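Local atomic coordinates of ABC transporter, substrate binding protein (Aeropyrum pernix, PDB entry 3EAF), a protein that probably binds a small solute outside the membrane and hands it to an ABC transporter for uptake, and carries a bound magnesium ion. Residues L10-T14 and G15-D19; I40-K43 and D44-V48; Y124-Q127 and A128-L132; E185-A188 and E189-A192; C205-T208 and I209-S213. All coordinates share one frame; numbering follows the deposited sequence.

Contact 1. Residues L10-T14 and G15-D19; sequences LVDET and GPTSD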
loop_
_atom_site.group_PDB
_atom_site.type_symbol
_atom_site.label_atom_id
_atom_site.label_comp_id
_atom_site.label_asym_id
_atom_site.label_seq_id
_atom_site.Cartn_x
_atom_site.Cartn_y
_atom_site.Cartn_z
ATOM N N LEU A 10 -0.570 -14.076 -2.993
ATOM C CA LEU A 10 0.881 -13.996 -2.903
ATOM C C LEU A 10 1.273 -13.044 -1.771
ATOM O O LEU A 10 0.938 -11.860 -1.803
ATOM C CB LEU A 10 1.457 -13.522 -4.243
ATOM C CG LEU A 10 2.958 -13.680 -4.491
ATOM C CD1 LEU A 10 3.309 -15.116 -4.873
ATOM C CD2 LEU A 10 3.396 -12.708 -5.579
ATOM N N VAL A 11 1.959 -13.575 -0.765
ATOM C CA VAL A 11 2.280 -12.805 0.440
ATOM C C VAL A 11 3.745 -12.919 0.850
ATOM O O VAL A 11 4.443 -13.857 0.458
ATOM C CB VAL A 11 1.365 -13.189 1.641
ATOM C CG1 VAL A 11 -0.088 -12.800 1.361
ATOM C CG2 VAL A 11 1.473 -14.682 1.995
ATOM N N ASP A 12 4.208 -11.948 1.634
ATOM C CA ASP A 12 5.507 -12.055 2.280
ATOM C C ASP A 12 5.306 -12.217 3.783
ATOM O O ASP A 12 5.076 -11.241 4.496
ATOM C CB ASP A 12 6.382 -10.834 1.971
ATOM C CG ASP A 12 7.761 -10.930 2.601
ATOM O OD1 ASP A 12 8.065 -11.975 3.218
ATOM O OD2 ASP A 12 8.543 -9.961 2.480
ATOM N N GLU A 13 5.398 -13.456 4.256
ATOM C CA GLU A 13 5.223 -13.755 5.673
ATOM C C GLU A 13 6.533 -13.972 6.428
ATOM O O GLU A 13 6.553 -13.955 7.661
ATOM C CB GLU A 13 4.326 -14.981 5.842
ATOM C CG GLU A 13 2.875 -14.738 5.455
ATOM C CD GLU A 13 2.001 -15.956 5.673
ATOM O OE1 GLU A 13 2.522 -17.090 5.580
ATOM O OE2 GLU A 13 0.789 -15.781 5.938
ATOM N N THR A 14 7.624 -14.168 5.694
ATOM C CA THR A 14 8.889 -14.573 6.312
ATOM C C THR A 14 10.100 -13.780 5.815
ATOM O O THR A 14 11.198 -13.922 6.361
ATOM C CB THR A 14 9.163 -16.085 6.089
ATOM O OG1 THR A 14 9.021 -16.404 4.695
ATOM C CG2 THR A 14 8.202 -16.941 6.925
ATOM N N GLY A 15 9.901 -12.962 4.785
ATOM C CA GLY A 15 10.994 -12.198 4.170
ATOM C C GLY A 15 11.191 -10.783 4.698
ATOM O O GLY A 15 10.685 -10.434 5.770
ATOM N N PRO A 16 11.929 -9.947 3.940
ATOM C CA PRO A 16 12.350 -8.621 4.410
ATOM C C PRO A 16 11.219 -7.588 4.511
ATOM O O PRO A 16 11.427 -6.511 5.083
ATOM C CB PRO A 16 13.371 -8.192 3.358
ATOM C CG PRO A 16 12.925 -8.891 2.116
ATOM C CD PRO A 16 12.426 -10.226 2.579
ATOM N N THR A 17 10.047 -7.904 3.955
ATOM C CA THR A 17 8.889 -7.025 4.089
ATOM C C THR A 17 7.769 -7.704 4.893
ATOM O O THR A 17 6.617 -7.266 4.854
ATOM C CB THR A 17 8.356 -6.508 2.721
ATOM O OG1 THR A 17 7.805 -7.594 1.962
ATOM C CG2 THR A 17 9.454 -5.783 1.911
ATOM N N SER A 18 8.118 -8.755 5.639
ATOM C CA SER A 18 7.142 -9.439 6.493
ATOM C C SER A 18 6.758 -8.619 7.733
ATOM O O SER A 18 5.744 -8.901 8.370
ATOM C CB SER A 18 7.600 -10.853 6.874
ATOM O OG SER A 18 8.863 -10.846 7.517
ATOM N N ASP A 19 7.564 -7.605 8.064
ATOM C CA ASP A 19 7.197 -6.625 9.095
ATOM C C ASP A 19 5.788 -6.050 8.845
ATOM O O ASP A 19 5.015 -5.843 9.787
ATOM C CB ASP A 19 8.255 -5.506 9.238
ATOM C CG ASP A 19 8.589 -4.789 7.913
ATOM O OD1 ASP A 19 8.010 -5.107 6.851
ATOM O OD2 ASP A 19 9.466 -3.894 7.941
#
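The flat group at the centre is the Asp12 carboxylate, and donors from the turn ahead lie spread round its two oxygens. It sits in the loop that takes the chain from strand 3-11 into helix 18-38, the first strand-to-helix connection of this periplasmic-binding-protein fold. OD1 of Asp12 receives Gly15 N on its syn lone pair at 2.6 Å. OD2 takes two bonds from Thr17: the backbone N from the syn side at 2.9 Å, 31° out of the carboxylate plane, and OG1 from the anti side at 2.5 Å. With donors on both oxygens the carboxylate is held against rotation. CG of Asp12 stands opposite the backbone N (chi1 -179°), which carries the group forward into the type I beta turn Gly15-Ser18. In that turn Gly15 O accepts both Ser18 N and, at 2.6 Å, Ser18 OG, which lies in the carbonyl plane. Thr17 OG1 has a second partner in Trp83 NE1, while Glu13 turns aside to Ser25 and Lys54. Thr14 OG1 bonds to Asp56. Ser18 CB packs 3.3 Å from the carbonyl carbon of Glu13. The carbonyl of Asp12 is buried without a hydrogen-bond partner; what approaches it is Ser18 CA, whose C-H points at Asp12 O from 3.4 Å.

Contact 2. Residues I40-K43 and D44-V48; sequences IYTK and DGVRV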
loop_
_atom_site.group_PDB
_atom_site.type_symbol
_atom_site.label_atom_id
_atom_site.label_comp_id
_atom_site.label_asym_id
_atom_site.label_seq_id
_atom_site.Cartn_x
_atom_site.Cartn_y
_atom_site.Cartn_z
ATOM N N ILE A 40 -21.238 -14.510 -1.353
ATOM C CA ILE A 40 -20.911 -13.631 -2.473
ATOM C C ILE A 40 -21.842 -13.985 -3.630
ATOM O O ILE A 40 -21.893 -15.141 -4.052
ATOM C CB ILE A 40 -19.433 -13.794 -2.932
ATOM C CG1 ILE A 40 -18.461 -13.579 -1.766
ATOM C CG2 ILE A 40 -19.110 -12.825 -4.076
ATOM C CD1 ILE A 40 -17.187 -14.423 -1.859
ATOM N N TYR A 41 -22.573 -12.995 -4.139
ATOM C CA TYR A 41 -23.529 -13.234 -5.217
ATOM C C TYR A 41 -23.272 -12.356 -6.432
ATOM O O TYR A 41 -23.034 -11.153 -6.303
ATOM C CB TYR A 41 -24.971 -13.047 -4.725
ATOM C CG TYR A 41 -25.335 -14.014 -3.626
ATOM C CD1 TYR A 41 -25.810 -15.293 -3.925
ATOM C CD2 TYR A 41 -25.180 -13.659 -2.284
ATOM C CE1 TYR A 41 -26.135 -16.194 -2.908
ATOM C CE2 TYR A 41 -25.500 -14.551 -1.264
ATOM C CZ TYR A 41 -25.972 -15.814 -1.585
ATOM O OH TYR A 41 -26.287 -16.695 -0.573
ATOM N N THR A 42 -23.323 -12.976 -7.608
ATOM C CA THR A 42 -23.282 -12.260 -8.874
ATOM C C THR A 42 -24.554 -11.417 -9.054
ATOM O O THR A 42 -25.497 -11.532 -8.266
ATOM C CB THR A 42 -23.141 -13.239 -10.054
ATOM O OG1 THR A 42 -24.224 -14.180 -10.034
ATOM C CG2 THR A 42 -21.812 -13.993 -9.976
ATOM N N LYS A 43 -24.575 -10.581 -10.094
ATOM C CA LYS A 43 -25.743 -9.744 -10.417
ATOM C C LYS A 43 -27.038 -10.541 -10.609
ATOM O O LYS A 43 -28.115 -10.078 -10.234
ATOM C CB LYS A 43 -25.476 -8.883 -11.658
ATOM C CG LYS A 43 -24.695 -7.604 -11.379
ATOM C CD LYS A 43 -24.824 -6.596 -12.525
ATOM C CE LYS A 43 -24.132 -7.063 -13.802
ATOM N NZ LYS A 43 -24.337 -6.122 -14.952
ATOM N N ASP A 44 -26.925 -11.734 -11.188
ATOM C CA ASP A 44 -28.084 -12.611 -11.394
ATOM C C ASP A 44 -28.301 -13.615 -10.245
ATOM O O ASP A 44 -29.056 -14.579 -10.383
ATOM C CB ASP A 44 -27.984 -13.329 -12.745
ATOM C CG ASP A 44 -26.669 -14.057 -12.926
ATOM O OD1 ASP A 44 -26.672 -15.130 -13.563
ATOM O OD2 ASP A 44 -25.631 -13.567 -12.433
ATOM N N GLY A 45 -27.631 -13.384 -9.119
ATOM C CA GLY A 45 -27.898 -14.130 -7.892
ATOM C C GLY A 45 -27.296 -15.514 -7.741
ATOM O O GLY A 45 -27.765 -16.298 -6.921
ATOM N N VAL A 46 -26.257 -15.821 -8.511
ATOM C CA VAL A 46 -25.519 -17.083 -8.342
ATOM C C VAL A 46 -24.435 -16.930 -7.263
ATOM O O VAL A 46 -23.633 -15.993 -7.309
ATOM C CB VAL A 46 -24.888 -17.571 -9.673
ATOM C CG1 VAL A 46 -24.011 -18.794 -9.448
ATOM C CG2 VAL A 46 -25.969 -17.883 -10.697
ATOM N N ARG A 47 -24.422 -17.844 -6.292
ATOM C CA ARG A 47 -23.427 -17.803 -5.232
ATOM C C ARG A 47 -22.048 -18.160 -5.761
ATOM O O ARG A 47 -21.889 -19.101 -6.549
ATOM C CB ARG A 47 -23.786 -18.721 -4.058
ATOM C CG ARG A 47 -22.821 -18.596 -2.881
ATOM C CD ARG A 47 -23.401 -19.175 -1.622
ATOM N NE ARG A 47 -22.557 -18.899 -0.460
ATOM C CZ ARG A 47 -22.872 -19.235 0.786
ATOM N NH1 ARG A 47 -24.013 -19.867 1.040
ATOM N NH2 ARG A 47 -22.047 -18.942 1.782
ATOM N N VAL A 48 -21.063 -17.385 -5.317
ATOM C CA VAL A 48 -19.668 -17.605 -5.669
ATOM C C VAL A 48 -18.878 -17.968 -4.418
ATOM O O VAL A 48 -18.978 -17.300 -3.379
ATOM C CB VAL A 48 -19.044 -16.376 -6.384
ATOM C CG1 VAL A 48 -17.580 -16.650 -6.774
ATOM C CG2 VAL A 48 -19.848 -16.025 -7.624
HETATM O O HOH W 1 -20.096 -17.188 -0.822
#
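Arg47 crosses Tyr41 at a slant in a non-hydrogen-bonded antiparallel pair, and its chain can be traced atom by atom. CB rests 3.6 Å from Tyr41 CE1; CG passes 3.8 Å from Ile40 O; CD comes within 3.9 Å of Tyr41 OH. The stretched chain, with CG opposite the backbone N (chi1 -175°), then delivers NE to a water that lies in the guanidinium plane and also joins Ile40 N and Val48 O. At the tip NH2 bonds to Asn36 O. The guanidinium and the tyrosine ring are inclined 42° to each other. The turn itself is a 3:5 beta hairpin, a type I turn Thr42-Gly45 followed by a G1 beta bulge at Gly45, whose positive phi completes it. Thr42 N bonds to Val46 O at 3.0 Å, and Gly45 N approaches Thr42 O from above its carbonyl plane. Thr42 OG1 bridges the loop, accepting Val46 N and donating to Asp44 OD2 at 2.8 Å, while its CG2 meets Val48 CG2 at 3.7 Å. An alanine here would leave Val46 N and Asp44 OD2 without that hydroxyl and would probably let the Asp44 carboxylate turn more freely, though its other oxygen still holds Ser309 OG. The hairpin closes one border of the first sheet: Ile40 and Val48 face Ile304 of helix 288-304, Val48 also reaches Leu312 of helix 309-315, and Val46 and Val48 touch strand 3-11.

Contact 3. Residues Y124-Q127 and A128-L132; sequences YSTQ and ACSGL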
loop_
_atom_site.group_PDB
_atom_site.type_symbol
_atom_site.label_atom_id
_atom_site.label_comp_id
_atom_site.label_asym_id
_atom_site.label_seq_id
_atom_site.Cartn_x
_atom_site.Cartn_y
_atom_site.Cartn_z
ATOM N N TYR A 124 2.039 5.291 -5.351
ATOM C CA TYR A 124 3.077 5.736 -4.412
ATOM C C TYR A 124 3.541 7.185 -4.579
ATOM O O TYR A 124 3.889 7.849 -3.603
ATOM C CB TYR A 124 4.309 4.843 -4.539
ATOM C CG TYR A 124 4.235 3.502 -3.842
ATOM C CD1 TYR A 124 4.760 2.367 -4.451
ATOM C CD2 TYR A 124 3.666 3.371 -2.568
ATOM C CE1 TYR A 124 4.724 1.124 -3.821
ATOM C CE2 TYR A 124 3.622 2.122 -1.925
ATOM C CZ TYR A 124 4.153 1.008 -2.565
ATOM O OH TYR A 124 4.119 -0.227 -1.957
ATOM N N SER A 125 3.581 7.657 -5.819
ATOM C CA SER A 125 4.087 8.999 -6.116
ATOM C C SER A 125 3.089 10.081 -5.685
ATOM O O SER A 125 3.460 11.027 -4.986
ATOM C CB SER A 125 4.447 9.114 -7.601
ATOM O OG SER A 125 5.306 8.054 -8.000
ATOM N N THR A 126 1.826 9.919 -6.089
ATOM C CA THR A 126 0.720 10.777 -5.649
ATOM C C THR A 126 0.581 10.787 -4.132
ATOM O O THR A 126 0.352 11.843 -3.538
ATOM C CB THR A 126 -0.616 10.318 -6.262
ATOM O OG1 THR A 126 -0.488 10.263 -7.689
ATOM C CG2 THR A 126 -1.751 11.266 -5.880
ATOM N N GLN A 127 0.716 9.611 -3.511
ATOM C CA GLN A 127 0.750 9.500 -2.050
ATOM C C GLN A 127 1.894 10.333 -1.459
ATOM O O GLN A 127 1.677 11.136 -0.544
ATOM C CB GLN A 127 0.882 8.029 -1.613
ATOM C CG GLN A 127 -0.398 7.202 -1.790
ATOM C CD GLN A 127 -0.324 5.824 -1.144
ATOM O OE1 GLN A 127 -0.651 4.804 -1.771
ATOM N NE2 GLN A 127 0.083 5.787 0.114
ATOM N N ALA A 128 3.103 10.130 -1.984
ATOM C CA ALA A 128 4.300 10.831 -1.510
ATOM C C ALA A 128 4.155 12.345 -1.640
ATOM O O ALA A 128 4.441 13.085 -0.702
ATOM C CB ALA A 128 5.539 10.357 -2.259
ATOM N N CYS A 129 3.696 12.794 -2.802
ATOM C CA CYS A 129 3.572 14.226 -3.061
ATOM C C CYS A 129 2.463 14.853 -2.217
ATOM O O CYS A 129 2.574 16.010 -1.813
ATOM C CB CYS A 129 3.382 14.491 -4.552
ATOM S SG CYS A 129 4.841 14.045 -5.543
ATOM N N SER A 130 1.412 14.080 -1.938
ATOM C CA SER A 130 0.349 14.499 -1.021
ATOM C C SER A 130 0.871 14.711 0.395
ATOM O O SER A 130 0.535 15.708 1.046
ATOM C CB SER A 130 -0.791 13.482 -1.009
ATOM O OG SER A 130 -1.457 13.456 -2.261
ATOM N N GLY A 131 1.688 13.771 0.869
ATOM C CA GLY A 131 2.308 13.862 2.198
ATOM C C GLY A 131 3.296 15.012 2.313
ATOM O O GLY A 131 3.383 15.664 3.360
ATOM N N LEU A 132 4.046 15.259 1.236
ATOM C CA LEU A 132 5.052 16.324 1.218
ATOM C C LEU A 132 4.415 17.713 1.131
ATOM O O LEU A 132 4.929 18.672 1.714
ATOM C CB LEU A 132 6.053 16.101 0.080
ATOM C CG LEU A 132 6.991 14.899 0.274
ATOM C CD1 LEU A 132 7.645 14.499 -1.044
ATOM C CD2 LEU A 132 8.045 15.169 1.368
#
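Ser130 leans back over Thr126, one turn earlier in helix 124-139, and the two side chains run along the same flank of the helix. OG of Ser130 stands opposite its own carbonyl carbon (chi1 -67°), a torsion that folds the hydroxyl down onto Thr126 O at 2.7 Å. The same oxygen accepts Ser130 N at 2.9 Å, and the two donors reach it from opposite faces of the carbonyl plane. Such a bond back to the carbonyl four residues earlier is a familiar way for serine to be satisfied inside a buried helix. Ser130 OG also bonds with Ala371 N, which ties it to a neighbouring segment. Thr126 turns its own hydroxyl the other way, to Asp123, and its methyl CG2 stays 4.2 Å from Ser130 OG. A second flank pairs Ser125 with Cys129, whose sulfur comes to 3.4 Å from Ser125 O; the Ser125 hydroxyl points off to Thr381. On a third, Ala128 CB packs 3.3 Å from Tyr124 O while the tyrosine ring heads back beyond the start of the helix. Main-chain i to i+4 bonds run through all three, the straightest being Cys129 N to Ser125 O, 163° at the hydrogen. The turn is buried: Ala128 and Cys129 lie against helix 159-165, Ser125, Thr126 and Cys129 meet Cys377 of helix 377-382, and Gln127 and Ser130 rest on Val352 of strand 352-357.

Contact 4. Residues E185-A188 and E189-A192; sequences EADA and ERIA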
loop_
_atom_site.group_PDB
_atom_site.type_symbol
_atom_site.label_atom_id
_atom_site.label_comp_id
_atom_site.label_asym_id
_atom_site.label_seq_id
_atom_site.Cartn_x
_atom_site.Cartn_y
_atom_site.Cartn_z
ATOM N N GLU A 185 20.795 -1.142 12.726
ATOM C CA GLU A 185 20.873 0.075 13.533
ATOM C C GLU A 185 22.048 0.965 13.086
ATOM O O GLU A 185 21.915 2.193 12.989
ATOM C CB GLU A 185 21.005 -0.301 15.011
ATOM C CG GLU A 185 20.980 0.879 15.970
ATOM C CD GLU A 185 21.201 0.457 17.410
ATOM O OE1 GLU A 185 22.241 -0.171 17.699
ATOM O OE2 GLU A 185 20.333 0.760 18.254
ATOM N N ALA A 186 23.187 0.328 12.798
ATOM C CA ALA A 186 24.377 1.030 12.331
ATOM C C ALA A 186 24.155 1.718 10.984
ATOM O O ALA A 186 24.625 2.848 10.788
ATOM C CB ALA A 186 25.566 0.078 12.254
ATOM N N ASP A 187 23.465 1.036 10.066
ATOM C CA ASP A 187 23.097 1.615 8.767
ATOM C C ASP A 187 22.256 2.869 8.953
ATOM O O ASP A 187 22.491 3.881 8.285
ATOM C CB ASP A 187 22.290 0.629 7.916
ATOM C CG ASP A 187 23.097 -0.566 7.452
ATOM O OD1 ASP A 187 24.331 -0.462 7.255
ATOM O OD2 ASP A 187 22.475 -1.622 7.273
ATOM N N ALA A 188 21.272 2.778 9.849
ATOM C CA ALA A 188 20.371 3.885 10.173
ATOM C C ALA A 188 21.102 5.078 10.783
ATOM O O ALA A 188 20.825 6.226 10.427
ATOM C CB ALA A 188 19.262 3.408 11.109
ATOM N N GLU A 189 22.019 4.806 11.709
ATOM C CA GLU A 189 22.816 5.862 12.332
ATOM C C GLU A 189 23.799 6.508 11.348
ATOM O O GLU A 189 23.974 7.730 11.362
ATOM C CB GLU A 189 23.534 5.353 13.583
ATOM C CG GLU A 189 22.588 5.088 14.756
ATOM C CD GLU A 189 23.308 4.687 16.037
ATOM O OE1 GLU A 189 24.548 4.857 16.112
ATOM O OE2 GLU A 189 22.628 4.195 16.970
ATOM N N ARG A 190 24.406 5.691 10.487
ATOM C CA ARG A 190 25.303 6.186 9.443
ATOM C C ARG A 190 24.567 7.149 8.514
ATOM O O ARG A 190 25.084 8.224 8.193
ATOM C CB ARG A 190 25.918 5.027 8.641
ATOM C CG ARG A 190 26.910 5.466 7.550
ATOM C CD ARG A 190 27.489 4.290 6.755
ATOM N NE ARG A 190 26.490 3.661 5.884
ATOM C CZ ARG A 190 25.967 2.453 6.085
ATOM N NH1 ARG A 190 26.358 1.708 7.121
ATOM N NH2 ARG A 190 25.059 1.977 5.238
ATOM N N ILE A 191 23.364 6.759 8.095
ATOM C CA ILE A 191 22.534 7.587 7.213
ATOM C C ILE A 191 22.085 8.858 7.926
ATOM O O ILE A 191 22.125 9.933 7.343
ATOM C CB ILE A 191 21.305 6.801 6.642
ATOM C CG1 ILE A 191 21.753 5.727 5.645
ATOM C CG2 ILE A 191 20.264 7.738 5.998
ATOM C CD1 ILE A 191 22.766 6.189 4.591
ATOM N N ALA A 192 21.665 8.730 9.182
ATOM C CA ALA A 192 21.255 9.893 9.969
ATOM C C ALA A 192 22.399 10.904 10.101
ATOM O O ALA A 192 22.184 12.111 9.981
ATOM C CB ALA A 192 20.747 9.473 11.336
#
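Asp187 and Arg190 meet on the outer side of helix 185-196, whereas Ala188, Ile191 and Ala192 make up its packed side. On the packed side small and branched side chains lie close over the carbonyl oxygens of the preceding turn. Ile191 CG1 lies 3.3 Å from Asp187 O, and Ala192 CB sits 3.4 Å from Ala188 O. Ala188, Ile191 and Ala192 face helix 209-222, making apolar contacts with Leu214, Leu215 and Val222. Main-chain bonds one turn apart, such as Ala192 N to Ala188 O at 2.9 Å, thread through this part. The helix belongs to a beta-alpha-beta crossover between the parallel strands 171-178 and 202-205 of the second sheet. Toward solvent the side chains are long and charged. Arg190 and Asp187 form an i to i+3 salt bridge in which both terminal nitrogens grip one oxygen: NH1 meets OD1 of Asp187 on its anti lone pair at 3.0 Å, and NH2 comes to the same atom from above the carboxylate plane at 3.2 Å. A bend at chi3 of Arg190 (70°) folds the guanidinium back over the helix, its plane standing 72° from the carboxylate. The other oxygen, OD2, accepts Thr184 N just ahead of the helix. Glu185 and Glu189 run side by side without a bond, their OE2 atoms 4.3 Å apart; this closeness probably costs some repulsion, eased by weak, long ion pairs from Glu189 OE1 to Arg193 and Lys221.

Contact 5. Residues C205-T208 and I209-S213; sequences CGNT and ISSCS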
loop_
_atom_site.group_PDB
_atom_site.type_symbol
_atom_site.label_atom_id
_atom_site.label_comp_id
_atom_site.label_asym_id
_atom_site.label_seq_id
_atom_site.Cartn_x
_atom_site.Cartn_y
_atom_site.Cartn_z
ATOM N N CYS A 205 11.298 8.839 3.905
ATOM C CA CYS A 205 11.806 7.468 3.868
ATOM C C CYS A 205 10.897 6.545 3.050
ATOM O O CYS A 205 9.699 6.472 3.298
ATOM C CB CYS A 205 12.036 6.907 5.273
ATOM S SG CYS A 205 12.890 5.310 5.254
ATOM N N GLY A 206 11.489 5.835 2.092
ATOM C CA GLY A 206 10.732 4.998 1.164
ATOM C C GLY A 206 10.688 3.507 1.456
ATOM O O GLY A 206 10.179 2.743 0.641
ATOM N N ASN A 207 11.178 3.100 2.630
ATOM C CA ASN A 207 11.252 1.685 3.010
ATOM C C ASN A 207 10.113 1.263 3.956
ATOM O O ASN A 207 9.259 2.081 4.313
ATOM C CB ASN A 207 12.603 1.379 3.683
ATOM C CG ASN A 207 13.799 1.611 2.770
ATOM O OD1 ASN A 207 13.657 1.876 1.573
ATOM N ND2 ASN A 207 14.994 1.504 3.341
ATOM N N THR A 208 10.114 -0.008 4.365
ATOM C CA THR A 208 9.112 -0.524 5.301
ATOM C C THR A 208 9.411 -0.082 6.735
ATOM O O THR A 208 10.490 0.453 7.013
ATOM C CB THR A 208 8.985 -2.073 5.242
ATOM O OG1 THR A 208 10.170 -2.676 5.777
ATOM C CG2 THR A 208 8.774 -2.553 3.805
ATOM N N ILE A 209 8.460 -0.333 7.635
ATOM C CA ILE A 209 8.503 0.157 9.015
ATOM C C ILE A 209 9.793 -0.157 9.786
ATOM O O ILE A 209 10.189 0.620 10.648
ATOM C CB ILE A 209 7.235 -0.298 9.831
ATOM C CG1 ILE A 209 7.152 0.437 11.177
ATOM C CG2 ILE A 209 7.182 -1.832 9.981
ATOM C CD1 ILE A 209 5.815 0.298 11.901
ATOM N N SER A 210 10.439 -1.283 9.481
ATOM C CA SER A 210 11.650 -1.696 10.200
ATOM C C SER A 210 12.783 -0.685 10.062
ATOM O O SER A 210 13.315 -0.212 11.058
ATOM C CB SER A 210 12.118 -3.085 9.743
ATOM O OG SER A 210 11.135 -4.055 10.063
ATOM N N SER A 211 13.153 -0.354 8.833
ATOM C CA SER A 211 14.224 0.620 8.625
ATOM C C SER A 211 13.769 2.064 8.860
ATOM O O SER A 211 14.549 2.873 9.360
ATOM C CB SER A 211 14.873 0.453 7.249
ATOM O OG SER A 211 13.926 0.590 6.213
ATOM N N CYS A 212 12.520 2.386 8.511
ATOM C CA CYS A 212 11.964 3.721 8.794
ATOM C C CYS A 212 12.049 4.057 10.276
ATOM O O CYS A 212 12.454 5.156 10.648
ATOM C CB CYS A 212 10.506 3.831 8.351
ATOM S SG CYS A 212 10.252 3.990 6.575
ATOM N N SER A 213 11.650 3.111 11.118
ATOM C CA SER A 213 11.673 3.309 12.567
ATOM C C SER A 213 13.095 3.411 13.132
ATOM O O SER A 213 13.370 4.267 13.978
ATOM C CB SER A 213 10.893 2.202 13.265
ATOM O OG SER A 213 9.555 2.187 12.802
HETATM O O HOH W 2 12.726 -1.751 5.728
#
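Cys212 N bonds to Thr208 O at 3.2 Å and 172° at the hydrogen, closing the first turn of helix 209-222 just after strand 202-205. Beneath it, Cys205 SG and Cys212 SG lie 3.2 Å apart, too far for a disulfide, and Cys212 SG also comes to 3.1 Å from Asn207 O, an oxygen that also accepts Asn231 ND2. Asn207 directs ND2 at Ser211 OG, 3.2 Å away and in the plane of its amide; the same nitrogen bonds to Leu179 O, and OD1 accepts from Ser155 OG and Asp149 N. The Ser211 hydroxyl, lodged between backbone N and carbonyl carbon (chi1 58°), is thereby turned back to Asn207 and shares a water with Thr208 OG1, 2.7 Å from each. Thr208 OG1 and Ser210 OG also bond to Asp19. A leucine in place of Asn207 would remove the amide and would probably leave Leu179 O, Asp149 N and Ser211 OG without this common partner. A loop leading from the end of a parallel strand into the N-terminus of a helix is the repeating connection of the alpha/beta lobes of periplasmic binding proteins, and here it lies beside the other sheet's first helix.

How the contacts relate
Contacts 3 and 5 are buried, while contacts 1, 2 and 4 each mix covered and exposed residues, and contacts 2 and 4 are the most distant pair, with centres 53 Å apart. Contacts 1 and 2 serve the first sheet, one leaving strand 3-11 and the other ending at its neighbour 47-56; contact 5 belongs to the second sheet, and the helix of contact 4 packs on the helix it begins. Contacts 1 and 5 meet directly, Asp19 probably bonding to both Thr208 and Ser210. Chemistry follows place: a carboxylate gathers backbone and hydroxyl donors in contact 1, hydroxyls serve the turns of contacts 2, 3 and 5, and a full salt bridge appears on the outer helix of contact 4.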